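Local coordinates for protein major pollen allergen Pla l 1 (Plantago lanceolata, PDB 4Z8W) that is a secreted pollen allergen of the Ole e 1-like family that probably binds zinc, at residues L40-D45 against V49-G54; G55-D58 against V62-L65; V79-P84 against L120-K125; P90-A93 against I97-S100. All blocks are in the same frame, centred on the assembly; numbering follows the deposited sequence.

Of the four contacts, interaction 1 comes first along the chain; there L40-D45 and V49-G54 close the hairpin of strands 37-42 and 51-56. Interaction 2 comes straight after: the same second strand runs out into G55-D58, and a short turn brings V62-L65 alongside, joining this hairpin to the sheet of strand 8-18. The two contacts touch where L65 packs on L40 and I53. Interaction 3 spans much further, bringing the end of strand 74-80 to strand 114-123 of the other sheet. Interaction 4 is a small loop closure lying within that long excursion, and P90, Q98 and S100 pack on residues 120-123 of interaction 3.

Interaction 1. Residues L40-D45 against V49-G54; sequences LDCKDD and VIYSIG. With ZN (zinc ion), chain B.
L40 and I53 face each other across the end of a two-stranded antiparallel hairpin, and their side chains meet at a slant, with L40 CD2 3.6 Å from I53 CG2. L40 holds its CG anti to the backbone N (chi1 170°), which carries the same methyl to the edge of the Y51 ring. C42 SG comes to that ring near its plane, 4.1 Å from Y51 CD2, a sulfur-aromatic contact made by a sulfur already tied in the disulfide to C74. L40, C42, Y51 and I53 thus share one face of the sheet. D41 and S52 lie on the other, and V49, just before its strand, sets CG1 3.8 Å from D41 CB. Backbone regularity breaks at C42, whose carbonyl O takes both I50 N (2.9 Å) and Y51 N (3.1 Å), a classic beta bulge. Beyond it I50 lays CG1 on the CB of D44, while the D44 carboxylate turns to E72 and H71. D45 ends the segment with OD1 on the zinc ion at 2.0 Å, D73 being the other protein ligand seen. The chemistry divides accordingly: backbone bonds (L40 with I53 in both directions, C42 N to Y51 O) pair the strands, apolar and sulfur contacts fill one face, the disulfide ties strand 37-42 to strand 74-80, and the loop that follows strand 37-42 places the D45 carboxylate on the metal.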
loop_
_atom_site.group_PDB
_atom_site.type_symbol
_atom_site.label_atom_id
_atom_site.label_comp_id
_atom_site.label_asym_id
_atom_site.label_seq_id
_atom_site.Cartn_x
_atom_site.Cartn_y
_atom_site.Cartn_z
ATOM N N LEU A 40 6.533 0.029 -4.302
ATOM C CA LEU A 40 7.495 0.769 -3.407
ATOM C C LEU A 40 8.401 1.730 -4.196
ATOM O O LEU A 40 9.037 1.327 -5.181
ATOM C CB LEU A 40 8.322 -0.230 -2.572
ATOM C CG LEU A 40 9.513 0.471 -1.819
ATOM C CD1 LEU A 40 8.998 1.383 -0.699
ATOM C CD2 LEU A 40 10.584 -0.488 -1.273
ATOM N N ASP A 41 8.396 3.017 -3.848
ATOM C CA ASP A 41 9.264 4.036 -4.445
ATOM C C ASP A 41 9.991 4.766 -3.347
ATOM O O ASP A 41 9.335 5.232 -2.376
ATOM C CB ASP A 41 8.440 5.079 -5.227
ATOM C CG ASP A 41 7.689 4.450 -6.429
ATOM O OD1 ASP A 41 8.326 3.747 -7.220
ATOM O OD2 ASP A 41 6.461 4.585 -6.528
ATOM N N CYS A 42 11.313 4.877 -3.482
ATOM C CA CYS A 42 12.170 5.585 -2.491
ATOM C C CYS A 42 12.972 6.625 -3.265
ATOM O O CYS A 42 13.550 6.326 -4.335
ATOM C CB CYS A 42 13.185 4.657 -1.808
ATOM S SG CYS A 42 12.562 3.204 -0.956
ATOM N N LYS A 43 13.024 7.830 -2.732
ATOM C CA LYS A 43 13.820 8.904 -3.329
ATOM C C LYS A 43 15.220 8.939 -2.771
ATOM O O LYS A 43 16.141 9.460 -3.432
ATOM C CB LYS A 43 13.153 10.232 -3.102
ATOM C CG LYS A 43 11.752 10.233 -3.690
ATOM C CD LYS A 43 11.060 11.558 -3.448
ATOM C CE LYS A 43 9.771 11.529 -4.263
ATOM N NZ LYS A 43 8.933 12.718 -3.954
ATOM N N ASP A 44 15.382 8.416 -1.543
ATOM C CA ASP A 44 16.720 8.251 -0.974
ATOM C C ASP A 44 17.395 9.594 -0.961
ATOM O O ASP A 44 18.575 9.695 -1.257
ATOM C CB ASP A 44 17.530 7.252 -1.835
ATOM C CG ASP A 44 17.172 5.786 -1.498
ATOM O OD1 ASP A 44 16.829 5.514 -0.311
ATOM O OD2 ASP A 44 17.232 4.922 -2.388
ATOM N N ASP A 45 16.606 10.602 -0.619
ATOM C CA ASP A 45 17.018 11.975 -0.443
ATOM C C ASP A 45 17.606 12.629 -1.705
ATOM O O ASP A 45 18.393 13.566 -1.590
ATOM C CB ASP A 45 17.939 12.137 0.788
ATOM C CG ASP A 45 17.175 11.936 2.080
ATOM O OD1 ASP A 45 16.245 12.777 2.444
ATOM O OD2 ASP A 45 17.523 10.915 2.720
ATOM N N VAL A 49 12.436 9.836 -7.559
ATOM C CA VAL A 49 12.435 8.389 -7.256
ATOM C C VAL A 49 13.684 7.735 -7.812
ATOM O O VAL A 49 13.956 7.821 -8.993
ATOM C CB VAL A 49 11.139 7.659 -7.737
ATOM C CG1 VAL A 49 11.218 6.119 -7.593
ATOM C CG2 VAL A 49 9.921 8.205 -7.004
ATOM N N ILE A 50 14.462 7.050 -6.987
ATOM C CA ILE A 50 15.620 6.385 -7.572
ATOM C C ILE A 50 15.730 4.933 -7.245
ATOM O O ILE A 50 16.635 4.291 -7.711
ATOM C CB ILE A 50 16.951 7.127 -7.336
ATOM C CG1 ILE A 50 17.270 7.250 -5.855
ATOM C CG2 ILE A 50 16.914 8.510 -7.986
ATOM C CD1 ILE A 50 18.647 7.847 -5.623
ATOM N N TYR A 51 14.799 4.394 -6.445
ATOM C CA TYR A 51 14.757 2.945 -6.181
ATOM C C TYR A 51 13.286 2.617 -6.102
ATOM O O TYR A 51 12.539 3.303 -5.350
ATOM C CB TYR A 51 15.456 2.586 -4.886
ATOM C CG TYR A 51 15.396 1.135 -4.473
ATOM C CD1 TYR A 51 16.314 0.235 -4.963
ATOM C CD2 TYR A 51 14.429 0.664 -3.547
ATOM C CE1 TYR A 51 16.328 -1.101 -4.584
ATOM C CE2 TYR A 51 14.403 -0.698 -3.187
ATOM C CZ TYR A 51 15.362 -1.574 -3.728
ATOM O OH TYR A 51 15.404 -2.928 -3.381
ATOM N N SER A 52 12.887 1.610 -6.875
ATOM C CA SER A 52 11.476 1.228 -7.033
ATOM C C SER A 52 11.363 -0.264 -7.106
ATOM O O SER A 52 12.226 -0.877 -7.700
ATOM C CB SER A 52 10.915 1.771 -8.339
ATOM O OG SER A 52 10.458 3.079 -8.161
ATOM N N ILE A 53 10.333 -0.834 -6.489
ATOM C CA ILE A 53 10.052 -2.280 -6.594
ATOM C C ILE A 53 8.523 -2.539 -6.556
ATOM O O ILE A 53 7.804 -1.917 -5.764
ATOM C CB ILE A 53 10.822 -3.128 -5.610
ATOM C CG1 ILE A 53 10.120 -4.465 -5.404
ATOM C CG2 ILE A 53 11.069 -2.410 -4.332
ATOM C CD1 ILE A 53 10.393 -5.051 -4.063
ATOM N N GLY A 54 8.059 -3.436 -7.442
ATOM C CA GLY A 54 6.639 -3.744 -7.639
ATOM C C GLY A 54 6.347 -5.163 -7.185
ATOM O O GLY A 54 7.262 -5.938 -7.065
HETATM ZN ZN ZN B . 14.510 12.338 3.227
#

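Interaction 2. Residues G55-D58 against V62-L65; sequences GETD and VYRL
The backbones of D58 and V62 meet at the mouth of a short turn, their segments running 152° apart end to end, and D58 N donates a hydrogen bond to V62 O at 2.9 Å from well above the carbonyl plane. The aspartate side chain adds a second bond at the same place. Its CG sits between the backbone N and the carbonyl carbon (chi1 71°), which folds the carboxylate back so that OD1 accepts from V62 N at 3.0 Å, again from above the plane of the acceptor group. OD1 also takes the N-H of D60, two residues on, as in an Asx turn; one aspartate thus holds both D60 and V62, its OD1 taking two N-H groups. Further along, the chains drift apart. E56 and R64 join only through a water, which donates to E56 O and accepts from R64 N, 2.9 Å from each. On the inner side CG2 of T57 comes to the edge of the Y63 ring, in its plane, 3.8 Å from CD2, while the hydroxyl of T57 is held by M33 and A36. The last contact is apolar: CD2 of L65 lies 3.7 Å from the CA of G55. The parting strands belong to different sheets. Strand 51-56 stays with strand 37-42, G55 bonding to V38, whereas strand 62-68 pairs with strand 8-18 through Y63 to G13 and L65 to V11, and Y63 packs between V15, V38 and V117.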
loop_
_atom_site.group_PDB
_atom_site.type_symbol
_atom_site.label_atom_id
_atom_site.label_comp_id
_atom_site.label_asym_id
_atom_site.label_seq_id
_atom_site.Cartn_x
_atom_site.Cartn_y
_atom_site.Cartn_z
ATOM N N GLY A 55 5.103 -5.466 -6.806
ATOM C CA GLY A 55 4.678 -6.852 -6.506
ATOM C C GLY A 55 3.148 -6.888 -6.409
ATOM O O GLY A 55 2.454 -5.833 -6.504
ATOM N N GLU A 56 2.648 -8.078 -6.184
ATOM C CA GLU A 56 1.246 -8.371 -6.238
ATOM C C GLU A 56 0.843 -8.920 -4.919
ATOM O O GLU A 56 1.660 -9.491 -4.204
ATOM C CB GLU A 56 0.963 -9.451 -7.363
ATOM C CG GLU A 56 1.103 -8.861 -8.742
ATOM C CD GLU A 56 0.186 -9.526 -9.763
ATOM O OE1 GLU A 56 -0.473 -10.560 -9.439
ATOM O OE2 GLU A 56 0.125 -8.976 -10.882
ATOM N N THR A 57 -0.418 -8.704 -4.533
ATOM C CA THR A 57 -0.871 -9.260 -3.271
ATOM C C THR A 57 -1.269 -10.726 -3.472
ATOM O O THR A 57 -1.564 -11.107 -4.596
ATOM C CB THR A 57 -2.095 -8.604 -2.725
ATOM O OG1 THR A 57 -3.121 -8.551 -3.750
ATOM C CG2 THR A 57 -1.725 -7.144 -2.254
ATOM N N ASP A 58 -1.331 -11.463 -2.390
ATOM C CA ASP A 58 -1.678 -12.877 -2.445
ATOM C C ASP A 58 -3.143 -13.082 -2.003
ATOM O O ASP A 58 -3.974 -12.101 -1.937
ATOM C CB ASP A 58 -0.692 -13.667 -1.528
ATOM C CG ASP A 58 -0.919 -13.418 -0.081
ATOM O OD1 ASP A 58 -1.859 -12.670 0.282
ATOM O OD2 ASP A 58 -0.149 -13.984 0.747
ATOM N N VAL A 62 -2.206 -9.747 0.855
ATOM C CA VAL A 62 -0.905 -9.322 1.498
ATOM C C VAL A 62 0.173 -9.268 0.463
ATOM O O VAL A 62 0.332 -10.212 -0.326
ATOM C CB VAL A 62 -0.454 -10.322 2.597
ATOM C CG1 VAL A 62 0.851 -9.875 3.282
ATOM C CG2 VAL A 62 -1.544 -10.485 3.649
ATOM N N TYR A 63 0.934 -8.162 0.396
ATOM C CA TYR A 63 2.069 -8.178 -0.515
ATOM C C TYR A 63 3.345 -8.300 0.365
ATOM O O TYR A 63 3.307 -8.035 1.558
ATOM C CB TYR A 63 2.182 -6.910 -1.413
ATOM C CG TYR A 63 2.083 -5.564 -0.614
ATOM C CD1 TYR A 63 3.227 -4.997 0.033
ATOM C CD2 TYR A 63 0.863 -4.903 -0.514
ATOM C CE1 TYR A 63 3.115 -3.801 0.733
ATOM C CE2 TYR A 63 0.736 -3.672 0.208
ATOM C CZ TYR A 63 1.850 -3.148 0.819
ATOM O OH TYR A 63 1.758 -1.967 1.495
ATOM N N ARG A 64 4.482 -8.615 -0.235
ATOM C CA ARG A 64 5.721 -8.770 0.571
ATOM C C ARG A 64 6.821 -8.495 -0.407
ATOM O O ARG A 64 7.165 -9.305 -1.291
ATOM C CB ARG A 64 5.774 -10.148 1.224
ATOM C CG ARG A 64 7.046 -10.510 1.921
ATOM C CD ARG A 64 6.904 -11.882 2.572
ATOM N NE ARG A 64 8.175 -12.359 3.074
ATOM C CZ ARG A 64 8.571 -12.186 4.335
ATOM N NH1 ARG A 64 7.779 -11.547 5.215
ATOM N NH2 ARG A 64 9.758 -12.641 4.718
ATOM N N LEU A 65 7.327 -7.267 -0.328
ATOM C CA LEU A 65 8.280 -6.816 -1.310
ATOM C C LEU A 65 9.691 -6.989 -0.772
ATOM O O LEU A 65 9.989 -6.526 0.354
ATOM C CB LEU A 65 8.007 -5.373 -1.659
ATOM C CG LEU A 65 6.568 -4.932 -1.968
ATOM C CD1 LEU A 65 6.537 -3.394 -2.032
ATOM C CD2 LEU A 65 6.016 -5.527 -3.270
HETATM O O HOH W 1 4.291 -8.993 -3.123
#

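Interaction 3. Residues V79-P84 against L120-K125; sequences VKSSRP and LSFRAK
S81 lies on the ring of F122, its CB 3.6 Å from the ring centroid and only 4° off the normal, so the methylene sits squarely over one face in a CH-pi contact. The chain just before it passes the far end of the same ring: F122 CZ is 3.4 Å from S81 N and equally close to K80 C, and the carbonyl carbon of V79 comes to the edge. With OG anti to the backbone N (chi1 177°), the hydroxyl of S81 points toward the CG end of the ring, 4.1 Å from F122 CD2, opposite in direction to the backbone N near CZ. There it accepts from R83 N at 3.0 Å in a nearly straight bond (164°), which makes an ST turn, and it bonds also to the carbonyl O of C86. One face of the ring is thus covered by a turn whose serine oxygen has two partners. In the Ole e 1-like fold, grouped with the transthyretin clan, F122 belongs to strand 114-123 of one sheet, and the turn follows strand 74-80 of the other, which ends in a classic beta bulge with V79 and K80 both facing Q37. Further out, L78, V15 and I89 pack on the phenylalanine, whose backbone pairs with Y16. R83 forms salt bridges to D85 and E31, and C86 is disulfide-bonded to C17, ties that probably restrain the turn. R123, next to the ring residue, reaches E88, one of the residues reported to bind zinc.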
loop_
_atom_site.group_PDB
_atom_site.type_symbol
_atom_site.label_atom_id
_atom_site.label_comp_id
_atom_site.label_asym_id
_atom_site.label_seq_id
_atom_site.Cartn_x
_atom_site.Cartn_y
_atom_site.Cartn_z
ATOM N N VAL A 79 -1.290 0.616 -7.517
ATOM C CA VAL A 79 -1.171 0.991 -8.971
ATOM C C VAL A 79 -2.369 0.370 -9.716
ATOM O O VAL A 79 -3.184 1.108 -10.315
ATOM C CB VAL A 79 0.117 0.423 -9.617
ATOM C CG1 VAL A 79 0.198 0.860 -11.089
ATOM C CG2 VAL A 79 1.376 0.760 -8.783
ATOM N N LYS A 80 -2.505 -0.951 -9.665
ATOM C CA LYS A 80 -3.620 -1.613 -10.333
ATOM C C LYS A 80 -4.482 -2.535 -9.470
ATOM O O LYS A 80 -4.008 -3.447 -8.751
ATOM C CB LYS A 80 -3.135 -2.536 -11.492
ATOM C CG LYS A 80 -2.281 -1.884 -12.591
ATOM C CD LYS A 80 -2.992 -0.721 -13.321
ATOM C CE LYS A 80 -2.319 -0.489 -14.702
ATOM N NZ LYS A 80 -2.885 0.785 -15.302
ATOM N N SER A 81 -5.784 -2.408 -9.694
ATOM C CA SER A 81 -6.764 -3.292 -9.087
ATOM C C SER A 81 -7.006 -4.554 -9.948
ATOM O O SER A 81 -6.993 -4.475 -11.206
ATOM C CB SER A 81 -8.085 -2.501 -8.937
ATOM O OG SER A 81 -9.096 -3.387 -8.410
ATOM N N SER A 82 -7.258 -5.695 -9.303
ATOM C CA SER A 82 -7.744 -6.848 -10.050
ATOM C C SER A 82 -9.288 -6.938 -10.117
ATOM O O SER A 82 -9.804 -7.929 -10.619
ATOM C CB SER A 82 -7.270 -8.114 -9.397
ATOM O OG SER A 82 -7.752 -8.059 -8.090
ATOM N N ARG A 83 -10.010 -5.925 -9.627
ATOM C CA ARG A 83 -11.495 -5.947 -9.622
ATOM C C ARG A 83 -11.996 -4.744 -10.319
ATOM O O ARG A 83 -11.869 -3.621 -9.812
ATOM C CB ARG A 83 -12.062 -5.970 -8.233
ATOM C CG ARG A 83 -11.933 -7.314 -7.589
ATOM C CD ARG A 83 -12.453 -7.178 -6.173
ATOM N NE ARG A 83 -13.859 -6.798 -6.171
ATOM C CZ ARG A 83 -14.629 -6.749 -5.079
ATOM N NH1 ARG A 83 -14.164 -7.092 -3.864
ATOM N NH2 ARG A 83 -15.880 -6.386 -5.207
ATOM N N PRO A 84 -12.575 -4.945 -11.522
ATOM C CA PRO A 84 -12.939 -3.725 -12.270
ATOM C C PRO A 84 -14.082 -2.977 -11.535
ATOM O O PRO A 84 -14.148 -1.760 -11.613
ATOM C CB PRO A 84 -13.378 -4.268 -13.650
ATOM C CG PRO A 84 -13.023 -5.767 -13.650
ATOM C CD PRO A 84 -13.063 -6.177 -12.194
ATOM N N LEU A 120 -3.950 -0.300 2.543
ATOM C CA LEU A 120 -4.480 0.585 1.503
ATOM C C LEU A 120 -5.743 -0.052 0.948
ATOM O O LEU A 120 -5.907 -1.269 1.020
ATOM C CB LEU A 120 -3.465 0.710 0.339
ATOM C CG LEU A 120 -2.164 1.455 0.690
ATOM C CD1 LEU A 120 -1.025 0.997 -0.233
ATOM C CD2 LEU A 120 -2.417 2.946 0.671
ATOM N N SER A 121 -6.620 0.747 0.378
ATOM C CA SER A 121 -7.786 0.201 -0.282
ATOM C C SER A 121 -8.080 0.861 -1.652
ATOM O O SER A 121 -7.943 2.061 -1.839
ATOM C CB SER A 121 -9.037 0.326 0.671
ATOM O OG SER A 121 -9.277 1.725 0.955
ATOM N N PHE A 122 -8.511 0.058 -2.594
ATOM C CA PHE A 122 -9.306 0.554 -3.694
ATOM C C PHE A 122 -10.789 0.688 -3.237
ATOM O O PHE A 122 -11.210 0.107 -2.250
ATOM C CB PHE A 122 -9.249 -0.494 -4.821
ATOM C CG PHE A 122 -7.924 -0.562 -5.534
ATOM C CD1 PHE A 122 -7.519 0.491 -6.360
ATOM C CD2 PHE A 122 -7.040 -1.627 -5.316
ATOM C CE1 PHE A 122 -6.267 0.483 -7.000
ATOM C CE2 PHE A 122 -5.812 -1.679 -6.000
ATOM C CZ PHE A 122 -5.440 -0.649 -6.862
ATOM N N ARG A 123 -11.590 1.408 -4.015
ATOM C CA ARG A 123 -12.951 1.722 -3.586
ATOM C C ARG A 123 -13.982 1.405 -4.673
ATOM O O ARG A 123 -13.721 1.620 -5.814
ATOM C CB ARG A 123 -13.012 3.167 -3.084
ATOM C CG ARG A 123 -14.438 3.542 -2.548
ATOM C CD ARG A 123 -14.386 4.954 -1.967
ATOM N NE ARG A 123 -14.123 5.977 -2.949
ATOM C CZ ARG A 123 -14.023 7.271 -2.649
ATOM N NH1 ARG A 123 -14.057 7.677 -1.365
ATOM N NH2 ARG A 123 -13.845 8.139 -3.601
ATOM N N ALA A 124 -15.089 0.769 -4.277
ATOM C CA ALA A 124 -16.171 0.485 -5.136
ATOM C C ALA A 124 -16.911 1.758 -5.596
ATOM O O ALA A 124 -16.754 2.844 -5.028
ATOM C CB ALA A 124 -17.121 -0.541 -4.486
ATOM N N LYS A 125 -17.740 1.594 -6.616
ATOM C CA LYS A 125 -18.518 2.666 -7.178
ATOM C C LYS A 125 -19.853 2.777 -6.448
ATOM O O LYS A 125 -20.562 3.722 -6.666
ATOM C CB LYS A 125 -18.842 2.344 -8.658
ATOM C CG LYS A 125 -17.651 1.769 -9.429
ATOM C CD LYS A 125 -17.915 1.711 -10.927
ATOM C CE LYS A 125 -17.430 2.988 -11.550
ATOM N NZ LYS A 125 -17.448 2.785 -13.007
#

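Interaction 4. Residues P90-A93 against I97-S100; sequences PKLA and IQTS
L92 and Q98 make the more enclosed half of this contact, their side chains crossing at about a right angle. The leucine turns toward the other segment, setting CD1 4.0 Å from Q98 CB, while its second methyl, CD2, lies 3.7 Å from the amide oxygen OE1. Q98 presents itself in this way because its CG stands anti to the backbone N (chi1 -176°) and the chain runs on extended, so the leucine meets it both at its base and at its far end. Neighbours close this side further: L92 also touches N24, Q98 packs on L120 of strand 114-123, and P90, buried just before, leans on R123 and N24. The other half is more open and faces solvent. K91 and I97 are both exposed and cross at an angle, with I97 CD1 3.9 Å from K91 CG and 4.1 Å from K91 CE. The isoleucine's first bond leads away from segment 90-93, and only its outer carbons swing back to meet the aliphatic part of the lysine chain, which bends beyond CG; I89 gives I97 a further apolar neighbour. All of this takes place in the long irregular connection between strands 74-80 and 100-102, where the two segments lie side by side at the surface before S100 joins the sheet by bonding to I76. The side chains form no hydrogen bond across the pair; their contact is mainly van der Waals packing, which fixes the approach of the side chains less precisely than directional bonds would.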
loop_
_atom_site.group_PDB
_atom_site.type_symbol
_atom_site.label_atom_id
_atom_site.label_comp_id
_atom_site.label_asym_id
_atom_site.label_seq_id
_atom_site.Cartn_x
_atom_site.Cartn_y
_atom_site.Cartn_z
ATOM N N PRO A 90 -9.032 6.565 -3.926
ATOM C CA PRO A 90 -9.681 7.690 -3.271
ATOM C C PRO A 90 -8.623 8.757 -2.927
ATOM O O PRO A 90 -7.712 8.456 -2.181
ATOM C CB PRO A 90 -10.281 7.039 -2.009
ATOM C CG PRO A 90 -9.408 5.836 -1.744
ATOM C CD PRO A 90 -9.113 5.321 -3.147
ATOM N N LYS A 91 -8.688 9.963 -3.501
ATOM C CA LYS A 91 -7.849 11.063 -2.987
ATOM C C LYS A 91 -8.339 11.518 -1.601
ATOM O O LYS A 91 -9.531 11.549 -1.353
ATOM C CB LYS A 91 -7.869 12.248 -3.920
ATOM C CG LYS A 91 -6.787 12.147 -4.971
ATOM C CD LYS A 91 -6.839 13.293 -5.956
ATOM C CE LYS A 91 -6.354 12.835 -7.329
ATOM N NZ LYS A 91 -7.348 11.941 -7.987
ATOM N N LEU A 92 -7.412 11.871 -0.723
ATOM C CA LEU A 92 -7.710 12.474 0.571
ATOM C C LEU A 92 -8.286 13.906 0.446
ATOM O O LEU A 92 -7.949 14.635 -0.493
ATOM C CB LEU A 92 -6.424 12.523 1.407
ATOM C CG LEU A 92 -5.795 11.174 1.759
ATOM C CD1 LEU A 92 -4.445 11.388 2.448
ATOM C CD2 LEU A 92 -6.775 10.348 2.609
ATOM N N ALA A 93 -9.126 14.302 1.411
ATOM C CA ALA A 93 -9.625 15.687 1.525
ATOM C C ALA A 93 -8.564 16.771 1.252
ATOM O O ALA A 93 -8.880 17.773 0.628
ATOM C CB ALA A 93 -10.307 15.926 2.870
ATOM N N ILE A 97 -3.112 11.877 -2.995
ATOM C CA ILE A 97 -3.270 10.438 -2.983
ATOM C C ILE A 97 -2.639 9.871 -1.697
ATOM O O ILE A 97 -1.571 10.304 -1.297
ATOM C CB ILE A 97 -2.535 9.857 -4.195
ATOM C CG1 ILE A 97 -3.132 10.413 -5.506
ATOM C CG2 ILE A 97 -2.454 8.332 -4.108
ATOM C CD1 ILE A 97 -4.178 9.526 -6.140
ATOM N N GLN A 98 -3.262 8.884 -1.065
ATOM C CA GLN A 98 -2.683 8.288 0.168
ATOM C C GLN A 98 -1.644 7.177 -0.140
ATOM O O GLN A 98 -1.912 6.280 -0.939
ATOM C CB GLN A 98 -3.810 7.702 1.031
ATOM C CG GLN A 98 -3.425 7.121 2.397
ATOM C CD GLN A 98 -4.596 6.329 2.985
ATOM O OE1 GLN A 98 -5.751 6.756 2.882
ATOM N NE2 GLN A 98 -4.312 5.164 3.570
ATOM N N THR A 99 -0.472 7.220 0.499
ATOM C CA THR A 99 0.511 6.146 0.265
ATOM C C THR A 99 0.838 5.654 1.671
ATOM O O THR A 99 0.605 6.404 2.652
ATOM C CB THR A 99 1.787 6.651 -0.458
ATOM O OG1 THR A 99 2.366 7.648 0.347
ATOM C CG2 THR A 99 1.471 7.281 -1.800
ATOM N N SER A 100 1.385 4.427 1.778
ATOM C CA SER A 100 1.826 3.905 3.055
ATOM C C SER A 100 3.321 4.118 3.229
ATOM O O SER A 100 4.114 3.592 2.458
ATOM C CB SER A 100 1.459 2.410 3.226
ATOM O OG SER A 100 0.055 2.345 3.396
#